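Local coordinates for protein endo alpha-1,4 polygalactosaminidase (Neosartorya fumigata, PDB 6OJ1) that hydrolyses alpha-1,4 linkages inside galactosamine-containing polysaccharides as an endo-acting glycoside hydrolase, and thereby disrupts microbial biofilms, at residues A[85-88]-A[89-92]; A[155-158]-A[159-163]; A[100-103]-A[104-107]; A[61-64]-A[65-68]. All coordinates share one frame; numbering follows the deposited sequence.

Contact 1: A[85-88]-A[89-92]; sequences YFSA and GSYE
A water links the edge of the Tyr-85 ring to Glu-92: water 1 lies in the ring plane beside the hydroxyl, 2.7 Å from Tyr-85 OH, and also donates to Glu-92 OE2. The carboxylate of Glu-92 turns one flat face to Ser-87, whose CB stands 3.6 Å from Glu-92 CD and almost as far from either oxygen, so the methylene sits squarely beneath the group. This is the C-terminal mouth of a (beta/alpha) barrel, the end at which such folds carry their active sites. Barrel strand 81-87 stops here, the chain turns through Ala-88 and Gly-89, and strand 90-92 leaves at 102° to open a small antiparallel sheet.

Both carboxylate oxygens are occupied. OE1 receives a hydrogen bond from water 2, which in turn accepts the backbone N of Ser-87 at 2.8 Å, and it forms a salt bridge with Arg-95. Such anchoring at both oxygens limits the rotation of the group over Ser-87. Beyond the segments, Tyr-85 OH is also bonded to Asp-148, on the next barrel strand.

Across the bend the two serines meet through their hydroxyls. Ser-87 carries OG anti to its own N (chi1 -177°), which swings the oxygen over the turn toward Ser-90. Ser-87 OG is also hydrogen-bonded to Asn-149 and Ser-90 OG to Glu-116, extending a buried polar chain at whose centre Ser-87 OG and Ser-90 OG lie 2.7 Å apart.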
ATOM      1  N   TYR A  85       2.633  -4.109  -4.571  1.00 16.65           N
ATOM      2  CA  TYR A  85       3.074  -3.647  -3.260  1.00 14.83           C
ATOM      3  C   TYR A  85       4.596  -3.713  -3.151  1.00 17.14           C
ATOM      4  O   TYR A  85       5.216  -4.703  -3.545  1.00 16.94           O
ATOM      5  CB  TYR A  85       2.429  -4.526  -2.173  1.00 14.34           C
ATOM      6  CG  TYR A  85       3.082  -4.370  -0.814  1.00 12.30           C
ATOM      7  CD1 TYR A  85       4.195  -5.134  -0.457  1.00 17.76           C
ATOM      8  CD2 TYR A  85       2.609  -3.433   0.094  1.00 16.13           C
ATOM      9  CE1 TYR A  85       4.830  -4.960   0.782  1.00 17.65           C
ATOM     10  CE2 TYR A  85       3.221  -3.262   1.325  1.00 15.85           C
ATOM     11  CZ  TYR A  85       4.334  -4.026   1.666  1.00 18.30           C
ATOM     12  OH  TYR A  85       4.964  -3.846   2.883  1.00 19.81           O
ATOM     13  N   PHE A  86       5.199  -2.689  -2.550  1.00 17.30           N
ATOM     14  CA  PHE A  86       6.576  -2.809  -2.095  1.00 12.90           C
ATOM     15  C   PHE A  86       6.769  -1.810  -0.964  1.00 13.84           C
ATOM     16  O   PHE A  86       5.962  -0.896  -0.782  1.00 14.91           O
ATOM     17  CB  PHE A  86       7.582  -2.568  -3.223  1.00 15.26           C
ATOM     18  CG  PHE A  86       7.651  -1.113  -3.695  1.00 15.73           C
ATOM     19  CD1 PHE A  86       6.782  -0.646  -4.677  1.00 15.59           C
ATOM     20  CD2 PHE A  86       8.621  -0.243  -3.187  1.00 14.74           C
ATOM     21  CE1 PHE A  86       6.854   0.682  -5.115  1.00 18.38           C
ATOM     22  CE2 PHE A  86       8.696   1.070  -3.620  1.00 19.70           C
ATOM     23  CZ  PHE A  86       7.820   1.536  -4.596  1.00 20.02           C
ATOM     24  N   SER A  87       7.805  -2.022  -0.171  1.00 13.44           N
ATOM     25  CA  SER A  87       8.092  -1.104   0.927  1.00 14.53           C
ATOM     26  C   SER A  87       9.023  -0.020   0.426  1.00 16.21           C
ATOM     27  O   SER A  87      10.157  -0.306   0.031  1.00 17.76           O
ATOM     28  CB  SER A  87       8.721  -1.818   2.122  1.00 15.81           C
ATOM     29  OG  SER A  87       8.912  -0.872   3.171  1.00 17.06           O
ATOM     30  N   ALA A  88       8.553   1.232   0.458  1.00 14.59           N
ATOM     31  CA  ALA A  88       9.398   2.340   0.057  1.00 15.24           C
ATOM     32  C   ALA A  88      10.124   2.974   1.242  1.00 14.27           C
ATOM     33  O   ALA A  88      11.167   3.594   1.049  1.00 15.42           O
ATOM     34  CB  ALA A  88       8.552   3.391  -0.668  1.00 16.80           C
ATOM     35  N   GLY A  89       9.630   2.780   2.461  1.00 16.48           N
ATOM     36  CA  GLY A  89      10.226   3.437   3.606  1.00 15.39           C
ATOM     37  C   GLY A  89      10.896   2.522   4.604  1.00 15.23           C
ATOM     38  O   GLY A  89      11.397   3.006   5.624  1.00 17.21           O
ATOM     39  N   SER A  90      10.934   1.212   4.333  1.00 14.71           N
ATOM     40  CA  SER A  90      11.637   0.289   5.211  1.00 13.60           C
ATOM     41  C   SER A  90      12.578  -0.608   4.418  1.00 18.58           C
ATOM     42  O   SER A  90      12.306  -0.982   3.269  1.00 16.63           O
ATOM     43  CB  SER A  90      10.684  -0.579   6.049  1.00 18.10           C
ATOM     44  OG  SER A  90      10.271  -1.732   5.336  1.00 19.88           O
ATOM     45  N   TYR A  91      13.706  -0.910   5.055  1.00 19.17           N
ATOM     46  CA  TYR A  91      14.610  -1.964   4.617  1.00 20.66           C
ATOM     47  C   TYR A  91      14.081  -3.315   5.080  1.00 18.95           C
ATOM     48  O   TYR A  91      13.822  -3.500   6.268  1.00 21.16           O
ATOM     49  CB  TYR A  91      15.993  -1.712   5.214  1.00 21.00           C
ATOM     50  CG  TYR A  91      16.976  -2.852   5.081  1.00 20.47           C
ATOM     51  CD1 TYR A  91      17.713  -3.018   3.920  1.00 23.45           C
ATOM     52  CD2 TYR A  91      17.209  -3.722   6.135  1.00 22.63           C
ATOM     53  CE1 TYR A  91      18.634  -4.040   3.799  1.00 21.12           C
ATOM     54  CE2 TYR A  91      18.127  -4.743   6.034  1.00 22.29           C
ATOM     55  CZ  TYR A  91      18.838  -4.897   4.860  1.00 24.11           C
ATOM     56  OH  TYR A  91      19.750  -5.913   4.771  1.00 28.20           O
ATOM     57  N   GLU A  92      13.928  -4.252   4.140  1.00 19.55           N
ATOM     58  CA  GLU A  92      13.496  -5.620   4.408  1.00 20.79           C
ATOM     59  C   GLU A  92      14.645  -6.541   4.045  1.00 19.81           C
ATOM     60  O   GLU A  92      15.058  -6.571   2.883  1.00 20.37           O
ATOM     61  CB  GLU A  92      12.265  -5.986   3.570  1.00 20.01           C
ATOM     62  CG  GLU A  92      11.073  -5.064   3.753  1.00 19.30           C
ATOM     63  CD  GLU A  92      10.119  -5.117   2.572  1.00 21.23           C
ATOM     64  OE1 GLU A  92      10.546  -4.833   1.438  1.00 19.34           O
ATOM     65  OE2 GLU A  92       8.938  -5.450   2.786  1.00 23.71           O
TER
HETATM   66  O   HOH W   1       6.673  -5.431   4.257  1.00 18.12           O
HETATM   67  O   HOH W   2       9.338  -4.316  -0.876  1.00 17.88           O

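Contact 2: A[155-158]-A[159-163]; sequences NDNG and LDLTQ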
ATOM      1  N   ASN A 155       6.789   7.504  13.785  1.00 26.27           N
ATOM      2  CA  ASN A 155       7.341   6.316  14.420  1.00 26.51           C
ATOM      3  C   ASN A 155       8.740   6.619  14.933  1.00 29.35           C
ATOM      4  O   ASN A 155       9.355   7.619  14.564  1.00 24.82           O
ATOM      5  CB  ASN A 155       7.394   5.156  13.439  1.00 24.75           C
ATOM      6  CG  ASN A 155       6.019   4.637  13.089  1.00 27.24           C
ATOM      7  OD1 ASN A 155       5.417   3.893  13.859  1.00 31.82           O
ATOM      8  ND2 ASN A 155       5.517   5.022  11.928  1.00 25.10           N
ATOM      9  N   ASP A 156       9.251   5.722  15.775  1.00 26.59           N
ATOM     10  CA  ASP A 156      10.614   5.831  16.297  1.00 27.82           C
ATOM     11  C   ASP A 156      11.559   5.373  15.187  1.00 31.74           C
ATOM     12  O   ASP A 156      11.951   4.207  15.102  1.00 25.85           O
ATOM     13  CB  ASP A 156      10.751   5.008  17.577  1.00 32.80           C
ATOM     14  CG  ASP A 156      12.157   5.031  18.157  1.00 41.56           C
ATOM     15  OD1 ASP A 156      13.026   5.763  17.638  1.00 34.50           O
ATOM     16  OD2 ASP A 156      12.395   4.297  19.145  1.00 44.48           O
ATOM     17  N   ASN A 157      11.911   6.308  14.303  1.00 23.55           N
ATOM     18  CA  ASN A 157      12.663   5.970  13.102  1.00 22.25           C
ATOM     19  C   ASN A 157      14.160   6.153  13.286  1.00 23.21           C
ATOM     20  O   ASN A 157      14.942   5.581  12.517  1.00 24.67           O
ATOM     21  CB  ASN A 157      12.177   6.817  11.912  1.00 19.55           C
ATOM     22  CG  ASN A 157      12.295   8.319  12.164  1.00 25.06           C
ATOM     23  OD1 ASN A 157      13.336   8.911  11.907  1.00 24.90           O
ATOM     24  ND2 ASN A 157      11.222   8.936  12.677  1.00 23.10           N
ATOM     25  N   GLY A 158      14.568   6.936  14.285  1.00 24.27           N
ATOM     26  CA  GLY A 158      15.970   7.168  14.542  1.00 29.26           C
ATOM     27  C   GLY A 158      16.683   7.993  13.502  1.00 25.40           C
ATOM     28  O   GLY A 158      17.915   8.049  13.523  1.00 29.69           O
ATOM     29  N   LEU A 159      15.953   8.629  12.583  1.00 21.88           N
ATOM     30  CA  LEU A 159      16.560   9.425  11.521  1.00 22.18           C
ATOM     31  C   LEU A 159      16.006  10.843  11.455  1.00 22.57           C
ATOM     32  O   LEU A 159      16.233  11.527  10.449  1.00 25.18           O
ATOM     33  CB  LEU A 159      16.355   8.766  10.155  1.00 22.34           C
ATOM     34  CG  LEU A 159      16.904   7.347  10.014  1.00 21.25           C
ATOM     35  CD1 LEU A 159      16.299   6.671   8.794  1.00 18.23           C
ATOM     36  CD2 LEU A 159      18.425   7.401   9.923  1.00 27.27           C
ATOM     37  N   ASP A 160      15.261  11.275  12.472  1.00 23.57           N
ATOM     38  CA  ASP A 160      14.604  12.584  12.494  1.00 26.41           C
ATOM     39  C   ASP A 160      13.789  12.829  11.222  1.00 25.23           C
ATOM     40  O   ASP A 160      13.756  13.936  10.676  1.00 24.71           O
ATOM     41  CB  ASP A 160      15.623  13.704  12.730  1.00 23.13           C
ATOM     42  CG  ASP A 160      16.147  13.729  14.160  1.00 31.86           C
ATOM     43  OD1 ASP A 160      15.514  13.129  15.056  1.00 29.88           O
ATOM     44  OD2 ASP A 160      17.193  14.366  14.396  1.00 40.24           O
ATOM     45  N   LEU A 161      13.110  11.785  10.753  1.00 21.53           N
ATOM     46  CA  LEU A 161      12.207  11.925   9.617  1.00 19.61           C
ATOM     47  C   LEU A 161      11.029  12.834   9.951  1.00 19.31           C
ATOM     48  O   LEU A 161      10.485  12.802  11.061  1.00 20.70           O
ATOM     49  CB  LEU A 161      11.687  10.546   9.188  1.00 18.46           C
ATOM     50  CG  LEU A 161      12.698   9.581   8.573  1.00 21.96           C
ATOM     51  CD1 LEU A 161      11.987   8.281   8.242  1.00 23.62           C
ATOM     52  CD2 LEU A 161      13.378  10.174   7.326  1.00 23.97           C
ATOM     53  N   THR A 162      10.620  13.638   8.973  1.00 20.03           N
ATOM     54  CA  THR A 162       9.558  14.618   9.151  1.00 20.74           C
ATOM     55  C   THR A 162       8.442  14.395   8.134  1.00 18.57           C
ATOM     56  O   THR A 162       8.600  13.693   7.134  1.00 17.98           O
ATOM     57  CB  THR A 162      10.087  16.048   8.983  1.00 24.52           C
ATOM     58  OG1 THR A 162      10.526  16.212   7.626  1.00 22.55           O
ATOM     59  CG2 THR A 162      11.236  16.334   9.953  1.00 21.46           C
ATOM     60  N   GLN A 163       7.320  15.079   8.373  1.00 19.33           N
ATOM     61  CA  GLN A 163       6.238  15.076   7.395  1.00 20.17           C
ATOM     62  C   GLN A 163       6.693  15.631   6.051  1.00 21.76           C
ATOM     63  O   GLN A 163       6.354  15.074   5.000  1.00 19.48           O
ATOM     64  CB  GLN A 163       5.051  15.862   7.945  1.00 22.67           C
ATOM     65  CG  GLN A 163       4.378  15.162   9.119  1.00 24.68           C
ATOM     66  CD  GLN A 163       3.092  15.836   9.535  1.00 26.25           C
ATOM     67  OE1 GLN A 163       2.504  16.606   8.775  1.00 34.95           O
ATOM     68  NE2 GLN A 163       2.658  15.571  10.757  1.00 29.67           N
TER
HETATM   69  O   HOH W   3      11.243  11.734  13.447  1.00 23.65           O
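Asn-157 leans its side chain over the turn toward Leu-159 and Leu-161, and its atoms meet them one after another. CB comes first, 4.0 Å from Leu-161 CD1. With chi1 at 58°, CG is placed between the backbone N and the carbonyl carbon, which folds the amide back over the chain that follows. CG then lies against the aliphatic part of Leu-161, 3.8 Å from its CB.

The oxygen does most of the work. OD1 takes the backbone N of Leu-159 at 2.7 Å, closing an Asx turn, and the N of Leu-161 at 3.1 Å, a nearly straight bond (173°). The two donors arrive from opposite faces of the amide plane, so one oxygen grips two successive points of the loop between barrel strand 144-148 and helix 163-179. Gly-158, at the corner, has a positive phi.

The nitrogen fixes the amide's other end. Asn-157 ND2 donates to Asn-155 O at 3.0 Å, though along a bent line (138°). It also donates to water 3, which passes the link on to Leu-161 O at 2.7 Å; Gly-152 O is a further, weak acceptor. Just downstream Thr-162 is the N-cap of helix 163-179, its OG1 bonded to the N of Asp-165. Leu-159 runs its own branch along Gly-158, CD2 lying 3.7 Å from Gly-158 O, and touches the N-acetylglucosamine at Asn-120.

Contact 3: A[100-103]-A[104-107]; sequences KFKD and SDLG. With EDO (1,2-ethanediol), chain G.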
ATOM      1  N   LYS A 100      21.839  -3.474  -1.991  1.00 19.58           N
ATOM      2  CA  LYS A 100      22.036  -2.126  -2.524  1.00 19.61           C
ATOM      3  C   LYS A 100      22.070  -1.078  -1.428  1.00 21.62           C
ATOM      4  O   LYS A 100      22.658  -0.001  -1.621  1.00 20.10           O
ATOM      5  CB  LYS A 100      20.923  -1.772  -3.507  1.00 16.87           C
ATOM      6  CG  LYS A 100      20.909  -2.650  -4.774  1.00 21.82           C
ATOM      7  CD  LYS A 100      19.708  -2.283  -5.660  1.00 28.08           C
ATOM      8  CE  LYS A 100      19.732  -3.026  -7.001  1.00 34.49           C
ATOM      9  NZ  LYS A 100      18.547  -2.657  -7.847  1.00 27.27           N
ATOM     10  N   PHE A 101      21.400  -1.342  -0.301  1.00 18.95           N
ATOM     11  CA  PHE A 101      21.290  -0.345   0.759  1.00 19.64           C
ATOM     12  C   PHE A 101      22.613  -0.170   1.499  1.00 17.90           C
ATOM     13  O   PHE A 101      23.330  -1.139   1.770  1.00 21.05           O
ATOM     14  CB  PHE A 101      20.197  -0.745   1.749  1.00 21.33           C
ATOM     15  CG  PHE A 101      18.821  -0.727   1.169  1.00 21.13           C
ATOM     16  CD1 PHE A 101      18.323  -1.830   0.492  1.00 23.06           C
ATOM     17  CD2 PHE A 101      18.016   0.398   1.310  1.00 20.60           C
ATOM     18  CE1 PHE A 101      17.039  -1.804  -0.049  1.00 21.44           C
ATOM     19  CE2 PHE A 101      16.733   0.434   0.775  1.00 20.41           C
ATOM     20  CZ  PHE A 101      16.245  -0.670   0.099  1.00 21.45           C
ATOM     21  N   LYS A 102      22.931   1.079   1.833  1.00 18.55           N
ATOM     22  CA  LYS A 102      24.136   1.385   2.590  1.00 20.00           C
ATOM     23  C   LYS A 102      23.817   1.458   4.075  1.00 19.83           C
ATOM     24  O   LYS A 102      22.672   1.693   4.470  1.00 20.49           O
ATOM     25  CB  LYS A 102      24.754   2.713   2.129  1.00 19.83           C
ATOM     26  CG  LYS A 102      25.202   2.721   0.661  1.00 21.94           C
ATOM     27  CD  LYS A 102      25.619   4.153   0.270  1.00 29.48           C
ATOM     28  CE  LYS A 102      26.161   4.236  -1.154  1.00 35.10           C
ATOM     29  NZ  LYS A 102      26.685   5.613  -1.424  1.00 28.84           N
ATOM     30  N   ASP A 103      24.859   1.296   4.898  1.00 21.70           N
ATOM     31  CA  ASP A 103      24.684   1.424   6.341  1.00 25.39           C
ATOM     32  C   ASP A 103      24.051   2.760   6.695  1.00 26.98           C
ATOM     33  O   ASP A 103      23.165   2.828   7.554  1.00 24.15           O
ATOM     34  CB  ASP A 103      26.022   1.240   7.070  1.00 24.90           C
ATOM     35  CG  ASP A 103      27.065   2.304   6.708  1.00 27.96           C
ATOM     36  OD1 ASP A 103      26.919   2.971   5.663  1.00 28.35           O
ATOM     37  OD2 ASP A 103      28.042   2.463   7.476  1.00 34.92           O
ATOM     38  N   SER A 104      24.448   3.827   5.995  1.00 24.95           N
ATOM     39  CA  SER A 104      23.918   5.158   6.272  1.00 25.38           C
ATOM     40  C   SER A 104      22.475   5.334   5.815  1.00 24.28           C
ATOM     41  O   SER A 104      21.856   6.338   6.176  1.00 27.62           O
ATOM     42  CB  SER A 104      24.816   6.215   5.615  1.00 24.08           C
ATOM     43  OG  SER A 104      25.007   5.910   4.238  1.00 27.06           O
ATOM     44  N   ASP A 105      21.914   4.397   5.051  1.00 20.21           N
ATOM     45  CA  ASP A 105      20.508   4.480   4.688  1.00 17.57           C
ATOM     46  C   ASP A 105      19.580   4.009   5.799  1.00 20.15           C
ATOM     47  O   ASP A 105      18.378   4.271   5.723  1.00 21.26           O
ATOM     48  CB  ASP A 105      20.203   3.637   3.440  1.00 19.58           C
ATOM     49  CG  ASP A 105      20.885   4.162   2.194  1.00 27.29           C
ATOM     50  OD1 ASP A 105      21.056   5.393   2.089  1.00 22.40           O
ATOM     51  OD2 ASP A 105      21.257   3.346   1.327  1.00 25.27           O
ATOM     52  N   LEU A 106      20.101   3.339   6.820  1.00 21.65           N
ATOM     53  CA  LEU A 106      19.271   2.574   7.744  1.00 24.57           C
ATOM     54  C   LEU A 106      19.117   3.291   9.076  1.00 25.34           C
ATOM     55  O   LEU A 106      20.096   3.781   9.644  1.00 26.32           O
ATOM     56  CB  LEU A 106      19.868   1.184   7.992  1.00 26.50           C
ATOM     57  CG  LEU A 106      20.159   0.279   6.790  1.00 30.44           C
ATOM     58  CD1 LEU A 106      20.432  -1.158   7.236  1.00 32.18           C
ATOM     59  CD2 LEU A 106      19.028   0.320   5.782  1.00 24.57           C
ATOM     60  N   GLY A 107      17.879   3.315   9.579  1.00 23.41           N
ATOM     61  CA  GLY A 107      17.574   3.797  10.919  1.00 20.17           C
ATOM     62  C   GLY A 107      17.211   2.674  11.880  1.00 27.51           C
ATOM     63  O   GLY A 107      17.785   1.582  11.815  1.00 24.81           O
TER
HETATM   64  C1  EDO G 417      15.609  -4.711  -8.653  1.00 34.82           C
HETATM   65  O1  EDO G 417      16.038  -5.772  -7.796  1.00 38.93           O
HETATM   66  C2  EDO G 417      14.992  -3.632  -7.785  1.00 32.82           C
HETATM   67  O2  EDO G 417      16.004  -3.034  -6.963  1.00 30.66           O
HETATM   68  O   HOH W   4      27.795   5.104   4.185  1.00 31.24           O
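Lys-102 and Asp-105 satisfy one another twice over. The backbone N of Lys-102 donates to Asp-105 OD2 at 2.9 Å along an almost straight line (170°), reaching the oxygen from above the carboxylate plane, while Lys-102 O accepts the backbone N of Asp-105 at 2.9 Å. Asp-105 has CG beside its own N (chi1 -66°), and this brings the acid back over the start of the turn. OD2 also accepts from Asn-125, and OD1 has Ser-123 as its partner, so both oxygens of this buried carboxylate are used.

A second bond of the same spacing, Leu-106 N to Asp-103 O at 3.2 Å, follows directly; two consecutive links from residue i+3 back to i are the signature of a 3-10 turn. At its outer side Asp-103 OD1 approaches the N of Ser-104 in a weak, bent bond, and water 4 joins the same oxygen to Ser-104 OG. The ammonium of Lys-100 is served elsewhere: NZ donates to O2 of the ethanediol at 2.7 Å and makes a salt bridge with Asp-132.

Apolar contact is modest, Phe-101 CB lying 4.3 Å from Leu-106 CD2. The turn delivers the chain into strand 106-109, with Phe-101 and Leu-106 resting on the adjacent strand 116-119; Phe-101 also packs against helix 124-140, which Asp-105 touches at Val-126.

Contact 4: A[61-64]-A[65-68]; sequences DIDL and FIND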
ATOM      1  N   ASP A  61      -3.990  -6.443  -5.163  1.00 17.40           N
ATOM      2  CA  ASP A  61      -2.766  -5.821  -4.655  1.00 16.58           C
ATOM      3  C   ASP A  61      -1.880  -6.970  -4.167  1.00 20.12           C
ATOM      4  O   ASP A  61      -2.248  -7.694  -3.232  1.00 19.39           O
ATOM      5  CB  ASP A  61      -3.109  -4.829  -3.539  1.00 17.53           C
ATOM      6  CG  ASP A  61      -1.907  -4.063  -3.011  1.00 19.31           C
ATOM      7  OD1 ASP A  61      -0.755  -4.343  -3.398  1.00 19.64           O
ATOM      8  OD2 ASP A  61      -2.139  -3.149  -2.186  1.00 18.55           O
ATOM      9  N   ILE A  62      -0.735  -7.170  -4.828  1.00 14.42           N
ATOM     10  CA  ILE A  62       0.131  -8.314  -4.548  1.00 15.84           C
ATOM     11  C   ILE A  62       1.583  -7.850  -4.492  1.00 17.51           C
ATOM     12  O   ILE A  62       1.944  -6.774  -4.983  1.00 15.49           O
ATOM     13  CB  ILE A  62      -0.027  -9.431  -5.597  1.00 16.49           C
ATOM     14  CG1 ILE A  62       0.365  -8.907  -6.986  1.00 17.52           C
ATOM     15  CG2 ILE A  62      -1.482  -9.962  -5.621  1.00 20.08           C
ATOM     16  CD1 ILE A  62       0.235  -9.952  -8.114  1.00 20.21           C
ATOM     17  N   ASP A  63       2.427  -8.691  -3.896  1.00 15.00           N
ATOM     18  CA  ASP A  63       3.825  -8.321  -3.686  1.00 14.95           C
ATOM     19  C   ASP A  63       4.594  -8.196  -4.999  1.00 18.34           C
ATOM     20  O   ASP A  63       4.524  -9.069  -5.870  1.00 18.01           O
ATOM     21  CB  ASP A  63       4.497  -9.343  -2.769  1.00 14.52           C
ATOM     22  CG  ASP A  63       5.907  -8.929  -2.396  1.00 18.07           C
ATOM     23  OD1 ASP A  63       6.063  -8.162  -1.413  1.00 17.90           O
ATOM     24  OD2 ASP A  63       6.847  -9.335  -3.116  1.00 17.51           O
ATOM     25  N   LEU A  64       5.347  -7.094  -5.130  1.00 15.67           N
ATOM     26  CA  LEU A  64       6.118  -6.820  -6.339  1.00 13.37           C
ATOM     27  C   LEU A  64       7.162  -7.895  -6.621  1.00 14.93           C
ATOM     28  O   LEU A  64       7.374  -8.278  -7.778  1.00 19.58           O
ATOM     29  CB  LEU A  64       6.810  -5.453  -6.195  1.00 12.95           C
ATOM     30  CG  LEU A  64       7.854  -5.123  -7.264  1.00 17.88           C
ATOM     31  CD1 LEU A  64       7.213  -5.046  -8.634  1.00 18.51           C
ATOM     32  CD2 LEU A  64       8.529  -3.807  -6.884  1.00 17.95           C
ATOM     33  N   PHE A  65       7.870  -8.350  -5.591  1.00 18.58           N
ATOM     34  CA  PHE A  65       9.044  -9.182  -5.829  1.00 17.23           C
ATOM     35  C   PHE A  65       8.673 -10.632  -6.082  1.00 17.37           C
ATOM     36  O   PHE A  65       9.233 -11.263  -6.984  1.00 21.03           O
ATOM     37  CB  PHE A  65       9.994  -9.120  -4.635  1.00 18.97           C
ATOM     38  CG  PHE A  65      10.834  -7.874  -4.580  1.00 16.96           C
ATOM     39  CD1 PHE A  65      12.009  -7.778  -5.321  1.00 18.33           C
ATOM     40  CD2 PHE A  65      10.476  -6.824  -3.758  1.00 19.06           C
ATOM     41  CE1 PHE A  65      12.804  -6.643  -5.256  1.00 22.07           C
ATOM     42  CE2 PHE A  65      11.272  -5.671  -3.684  1.00 18.02           C
ATOM     43  CZ  PHE A  65      12.433  -5.582  -4.440  1.00 18.49           C
ATOM     44  N   ILE A  66       7.739 -11.181  -5.301  1.00 18.51           N
ATOM     45  CA  ILE A  66       7.558 -12.631  -5.307  1.00 18.29           C
ATOM     46  C   ILE A  66       6.544 -13.098  -6.334  1.00 26.15           C
ATOM     47  O   ILE A  66       6.350 -14.313  -6.485  1.00 26.54           O
ATOM     48  CB  ILE A  66       7.197 -13.128  -3.894  1.00 28.34           C
ATOM     49  CG1 ILE A  66       5.826 -12.627  -3.466  1.00 25.86           C
ATOM     50  CG2 ILE A  66       8.252 -12.667  -2.902  1.00 24.46           C
ATOM     51  CD1 ILE A  66       5.528 -12.915  -2.001  1.00 25.77           C
ATOM     52  N   ASN A  67       5.919 -12.185  -7.070  1.00 17.87           N
ATOM     53  CA  ASN A  67       4.993 -12.544  -8.138  1.00 19.34           C
ATOM     54  C   ASN A  67       5.621 -12.309  -9.504  1.00 26.60           C
ATOM     55  O   ASN A  67       6.256 -11.279  -9.730  1.00 25.54           O
ATOM     56  CB  ASN A  67       3.717 -11.735  -8.010  1.00 16.07           C
ATOM     57  CG  ASN A  67       2.883 -12.214  -6.866  1.00 17.06           C
ATOM     58  OD1 ASN A  67       2.265 -13.277  -6.961  1.00 20.38           O
ATOM     59  ND2 ASN A  67       2.877 -11.466  -5.770  1.00 17.87           N
ATOM     60  N   ASP A  68       5.436 -13.253 -10.417  1.00 25.56           N
ATOM     61  CA  ASP A  68       6.082 -13.132 -11.714  1.00 30.96           C
ATOM     62  C   ASP A  68       5.165 -12.470 -12.745  1.00 24.51           C
ATOM     63  O   ASP A  68       3.963 -12.260 -12.531  1.00 26.69           O
ATOM     64  CB  ASP A  68       6.587 -14.495 -12.206  1.00 38.01           C
ATOM     65  CG  ASP A  68       5.479 -15.527 -12.398  1.00 46.49           C
ATOM     66  OD1 ASP A  68       4.282 -15.206 -12.237  1.00 41.70           O
ATOM     67  OD2 ASP A  68       5.825 -16.686 -12.719  1.00 53.04           O
TER
HETATM   68  O   HOH W   5       1.783 -11.626  -3.136  1.00 19.62           O
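Phe-65 begins the turn by giving its backbone N to Asp-63 OD2 at 2.9 Å, which makes an Asx turn at the point where the second strand of the (beta/alpha) barrel, 59-63, gives way to the loop leading into helix 69-77. The donor comes from above the carboxylate plane, on a bent line (130°), and the same OD2 lies near the plane of the Phe-65 ring, at its edge. The Phe-65 side chain also touches the loop around Arg-95 and helix 124-140.

Ile-66 adds a second grip on that oxygen. Its N reaches OD2 at 3.0 Å on the anti lone pair, pointing away from OD1. Asp-63 extends its carboxylate over the turn because CG is anti to the backbone N (chi1 -174°); this leaves OD1 for a salt bridge with Arg-95. The Ile-66 side chain crosses that of Asp-63 at about a right angle, CG1 lying 3.6 Å from Asp-63 CB.

Asn-67 turns back to the strand. Its ND2 donates to Asp-63 O at 2.9 Å, nearly straight (173°) and in the carbonyl plane, on a lone pair. Its other bond goes to water 5, which accepts from the backbone N of Asp-63 as well. OD1 takes the N of Leu-50, fixing the amide at both ends, while Ile-62 CD1 rests 3.7 Å from Asn-67 CG.

Asp-68 closes the walk as N-cap of helix 69-77, with OD1 also hydrogen-bonded to Thr-71 OG1.

Two of the four turns finish barrel strands, and the other two shape the loops beyond them. Contacts 4 and 1 follow adjacent barrel strands and touch directly: Tyr-85 N lies 2.8 Å from Ile-62 O, probably a hydrogen bond, and Arg-95 pairs with acids of both. Contact 1 passes on to contact 3 through the antiparallel sheet, where the rings of Tyr-91 and Phe-101 meet edge-to-face. Contact 3 in turn meets contact 2, with Leu-159 CG 3.7 Å from Gly-107 CA. Contacts 2 and 4 stand farthest apart, their centres about 28 Å from each other. Contact 1 lies deepest, its Tyr-85 side chain about 7 Å from a bound potassium ion.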